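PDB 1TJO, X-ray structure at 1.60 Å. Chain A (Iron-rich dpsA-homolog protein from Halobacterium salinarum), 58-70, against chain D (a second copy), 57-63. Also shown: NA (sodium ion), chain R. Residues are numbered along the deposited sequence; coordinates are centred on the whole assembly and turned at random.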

# COMPACT_ATOMS: atom_id res chain seq x y z
N ALA A 58 -32.56 5.52 11.97
CA ALA A 58 -31.79 4.63 12.84
C ALA A 58 -30.73 3.78 12.14
O ALA A 58 -29.68 3.42 12.73
CB ALA A 58 -32.74 3.74 13.62
N GLU A 59 -30.95 3.50 10.86
CA GLU A 59 -30.00 2.72 10.05
C GLU A 59 -29.33 3.58 8.99
O GLU A 59 -28.72 3.05 8.04
CB GLU A 59 -30.69 1.52 9.40
CG GLU A 59 -31.55 0.67 10.33
CD GLU A 59 -32.97 1.20 10.56
OE1 GLU A 59 -33.55 0.94 11.65
OE2 GLU A 59 -33.49 1.81 9.64
N PHE A 60 -29.36 4.92 9.11
CA PHE A 60 -29.06 5.71 7.91
C PHE A 60 -27.61 5.63 7.45
O PHE A 60 -27.34 5.70 6.28
CB PHE A 60 -29.44 7.19 8.06
CG PHE A 60 -28.29 8.02 8.47
CD1 PHE A 60 -27.54 8.72 7.53
CD2 PHE A 60 -27.91 8.04 9.79
CE1 PHE A 60 -26.38 9.44 7.93
CE2 PHE A 60 -26.79 8.77 10.19
CZ PHE A 60 -26.03 9.45 9.25
N ARG A 61 -26.67 5.46 8.37
CA ARG A 61 -25.27 5.52 7.97
C ARG A 61 -24.87 4.27 7.17
O ARG A 61 -24.24 4.38 6.14
CB ARG A 61 -24.38 5.74 9.16
CG ARG A 61 -23.09 6.47 8.86
CD ARG A 61 -22.08 6.37 10.01
NE ARG A 61 -20.70 6.29 9.57
CZ ARG A 61 -19.86 5.30 9.82
NH1 ARG A 61 -20.19 4.23 10.55
NH2 ARG A 61 -18.65 5.42 9.34
N ASP A 62 -25.32 3.11 7.64
CA ASP A 62 -25.09 1.87 6.94
C ASP A 62 -25.74 1.95 5.54
O ASP A 62 -25.13 1.58 4.52
CB ASP A 62 -25.68 0.69 7.69
CG ASP A 62 -25.48 -0.58 6.93
OD1 ASP A 62 -26.49 -1.17 6.46
OD2 ASP A 62 -24.32 -1.02 6.70
N LEU A 63 -26.97 2.48 5.49
CA LEU A 63 -27.62 2.62 4.19
C LEU A 63 -26.97 3.65 3.30
O LEU A 63 -26.86 3.49 2.09
CB LEU A 63 -29.09 2.97 4.36
CG LEU A 63 -29.97 1.84 4.83
CD1 LEU A 63 -31.26 2.37 5.43
CD2 LEU A 63 -30.19 0.89 3.62
N HIS A 64 -26.50 4.73 3.90
CA HIS A 64 -25.81 5.76 3.14
C HIS A 64 -24.58 5.17 2.46
O HIS A 64 -24.38 5.39 1.27
CB HIS A 64 -25.42 6.92 4.08
CG HIS A 64 -24.63 8.01 3.46
ND1 HIS A 64 -25.21 9.01 2.70
CD2 HIS A 64 -23.32 8.32 3.55
CE1 HIS A 64 -24.27 9.86 2.30
NE2 HIS A 64 -23.12 9.47 2.82
N LEU A 65 -23.82 4.35 3.18
CA LEU A 65 -22.62 3.72 2.65
C LEU A 65 -23.04 2.73 1.58
O LEU A 65 -22.43 2.72 0.50
CB LEU A 65 -21.85 3.09 3.80
CG LEU A 65 -21.23 4.15 4.69
CD1 LEU A 65 -20.71 3.51 6.01
CD2 LEU A 65 -20.14 4.95 3.95
N PHE A 66 -24.04 1.90 1.88
CA PHE A 66 -24.44 0.86 0.92
C PHE A 66 -24.88 1.52 -0.39
O PHE A 66 -24.53 1.05 -1.49
CB PHE A 66 -25.56 -0.06 1.48
CG PHE A 66 -26.27 -0.87 0.42
CD1 PHE A 66 -25.65 -1.93 -0.20
CD2 PHE A 66 -27.50 -0.49 -0.04
CE1 PHE A 66 -26.29 -2.63 -1.24
CE2 PHE A 66 -28.12 -1.18 -1.07
CZ PHE A 66 -27.49 -2.23 -1.66
N LEU A 67 -25.72 2.55 -0.28
CA LEU A 67 -26.33 3.17 -1.46
C LEU A 67 -25.25 3.89 -2.26
O LEU A 67 -25.31 3.89 -3.50
CB LEU A 67 -27.48 4.10 -1.11
CG LEU A 67 -28.71 3.40 -0.52
CD1 LEU A 67 -29.62 4.37 0.25
CD2 LEU A 67 -29.48 2.71 -1.65
N GLY A 68 -24.27 4.46 -1.57
CA GLY A 68 -23.16 5.09 -2.29
C GLY A 68 -22.36 4.05 -3.10
O GLY A 68 -22.03 4.30 -4.27
N GLU A 69 -22.04 2.91 -2.50
CA GLU A 69 -21.35 1.80 -3.16
C GLU A 69 -22.21 1.25 -4.32
O GLU A 69 -21.69 0.96 -5.40
CB GLU A 69 -21.08 0.68 -2.18
CG GLU A 69 -20.07 1.01 -1.08
CD GLU A 69 -20.03 -0.11 -0.03
OE1 GLU A 69 -19.51 -1.23 -0.37
OE2 GLU A 69 -20.55 0.10 1.12
N ALA A 70 -23.51 1.13 -4.11
CA ALA A 70 -24.42 0.64 -5.16
C ALA A 70 -24.43 1.60 -6.34
O ALA A 70 -24.45 1.18 -7.48
CB ALA A 70 -25.81 0.44 -4.66
N GLY D 57 -33.08 -8.24 7.38
CA GLY D 57 -33.81 -7.21 8.06
C GLY D 57 -33.07 -5.90 8.18
O GLY D 57 -32.09 -5.65 7.49
N ALA D 58 -33.57 -5.06 9.07
CA ALA D 58 -33.16 -3.66 9.14
C ALA D 58 -31.70 -3.45 9.45
O ALA D 58 -31.13 -2.43 9.09
CB ALA D 58 -34.00 -2.91 10.17
N GLU D 59 -31.10 -4.40 10.15
CA GLU D 59 -29.69 -4.28 10.50
C GLU D 59 -28.80 -5.26 9.76
O GLU D 59 -27.69 -5.60 10.24
CB GLU D 59 -29.56 -4.49 12.03
CG GLU D 59 -30.41 -3.57 12.89
CD GLU D 59 -31.79 -4.11 13.20
OE1 GLU D 59 -32.74 -3.32 13.48
OE2 GLU D 59 -31.92 -5.33 13.09
N PHE D 60 -29.27 -5.83 8.65
CA PHE D 60 -28.67 -7.09 8.22
C PHE D 60 -27.27 -6.88 7.66
O PHE D 60 -26.46 -7.72 7.81
CB PHE D 60 -29.50 -7.84 7.19
CG PHE D 60 -29.08 -7.53 5.80
CD1 PHE D 60 -28.21 -8.37 5.11
CD2 PHE D 60 -29.47 -6.37 5.23
CE1 PHE D 60 -27.75 -8.03 3.83
CE2 PHE D 60 -29.03 -6.03 3.97
CZ PHE D 60 -28.14 -6.86 3.28
N ARG D 61 -27.01 -5.76 7.04
CA ARG D 61 -25.70 -5.62 6.38
C ARG D 61 -24.61 -5.47 7.40
O ARG D 61 -23.57 -6.12 7.26
CB ARG D 61 -25.68 -4.46 5.39
CG ARG D 61 -24.57 -4.55 4.38
CD ARG D 61 -24.46 -3.21 3.55
NE ARG D 61 -23.05 -2.95 3.27
CZ ARG D 61 -22.33 -1.90 3.62
NH1 ARG D 61 -22.83 -0.85 4.25
NH2 ARG D 61 -21.05 -1.93 3.30
N ASP D 62 -24.84 -4.65 8.43
CA ASP D 62 -23.89 -4.51 9.53
C ASP D 62 -23.67 -5.87 10.22
O ASP D 62 -22.52 -6.28 10.46
CB ASP D 62 -24.33 -3.46 10.51
CG ASP D 62 -23.45 -3.43 11.71
OD1 ASP D 62 -23.91 -3.78 12.81
OD2 ASP D 62 -22.24 -3.14 11.61
N LEU D 63 -24.75 -6.62 10.46
CA LEU D 63 -24.62 -7.95 11.01
C LEU D 63 -23.94 -8.96 10.07
O LEU D 63 -23.14 -9.78 10.51
CB LEU D 63 -26.02 -8.46 11.40
CG LEU D 63 -26.57 -7.84 12.67
CD1 LEU D 63 -28.03 -8.13 12.76
CD2 LEU D 63 -25.87 -8.43 13.84
NA NA R . -32.52 -0.73 13.55
O HOH W 1 -27.31 -2.91 8.15

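Each stretch begins as a loop and enters a helix at Phe60, with Glu59(A) and Glu59(D) at the N-cap positions. In chain A the helix runs on to Ala70(A) and beyond, held by successive backbone hydrogen bonds that begin with Leu63(A) N to Glu59(A) O at 3.1 Å. Chain D approaches its helix through a type I turn, Gly57(D) to Phe60(D), closed by a bond of 3.1 Å from Phe60(D) N to Gly57(D) O. The phi of 112° and psi of -164° at Gly57(D) suit glycine, because a CB there would be jammed against the preceding carbonyl oxygen. The helix starts lie close together: the CA atoms of Glu59(A) and Glu59(D) are 7.0 Å apart, as are those of Asp62(A) and Asp62(D).

Arg61(D) dominates the side-chain contact. Its long arm reaches to the helix of chain A and settles among Asp62(A), Leu65(A), Phe66(A) and Glu69(A), residues spaced so that they gather on one helical surface. Two acids meet its charge. Asp62(A) OD2 lies 2.9 Å from Arg61(D) NH1, a salt bridge that includes a weak hydrogen bond, its N-H...O angle only 116°. Glu69(A) OE2 lies 3.0 Å from Arg61(D) NH2, but well out of the guanidinium plane, so this salt bridge rests on charge alone. The aliphatic part of the arginine is also used: Arg61(D) CD packs 3.9 Å from Phe66(A) CB.

Asp62(A) has a second role. Asp62(A) OD1 accepts a hydrogen bond of 2.6 Å from water 1, which in turn accepts one of 3.0 Å from Asp62(D) N, linking the carboxylate to a backbone amide in the first turn of the chain D helix.

At the loops, Glu59(A) CG packs 3.4 Å from Ala58(D) O. Sodium joins the two glutamates, 2.7 Å from Glu59(A) OE1 and 2.6 Å from Glu59(D) OE1; its positive charge suits paired carboxylates.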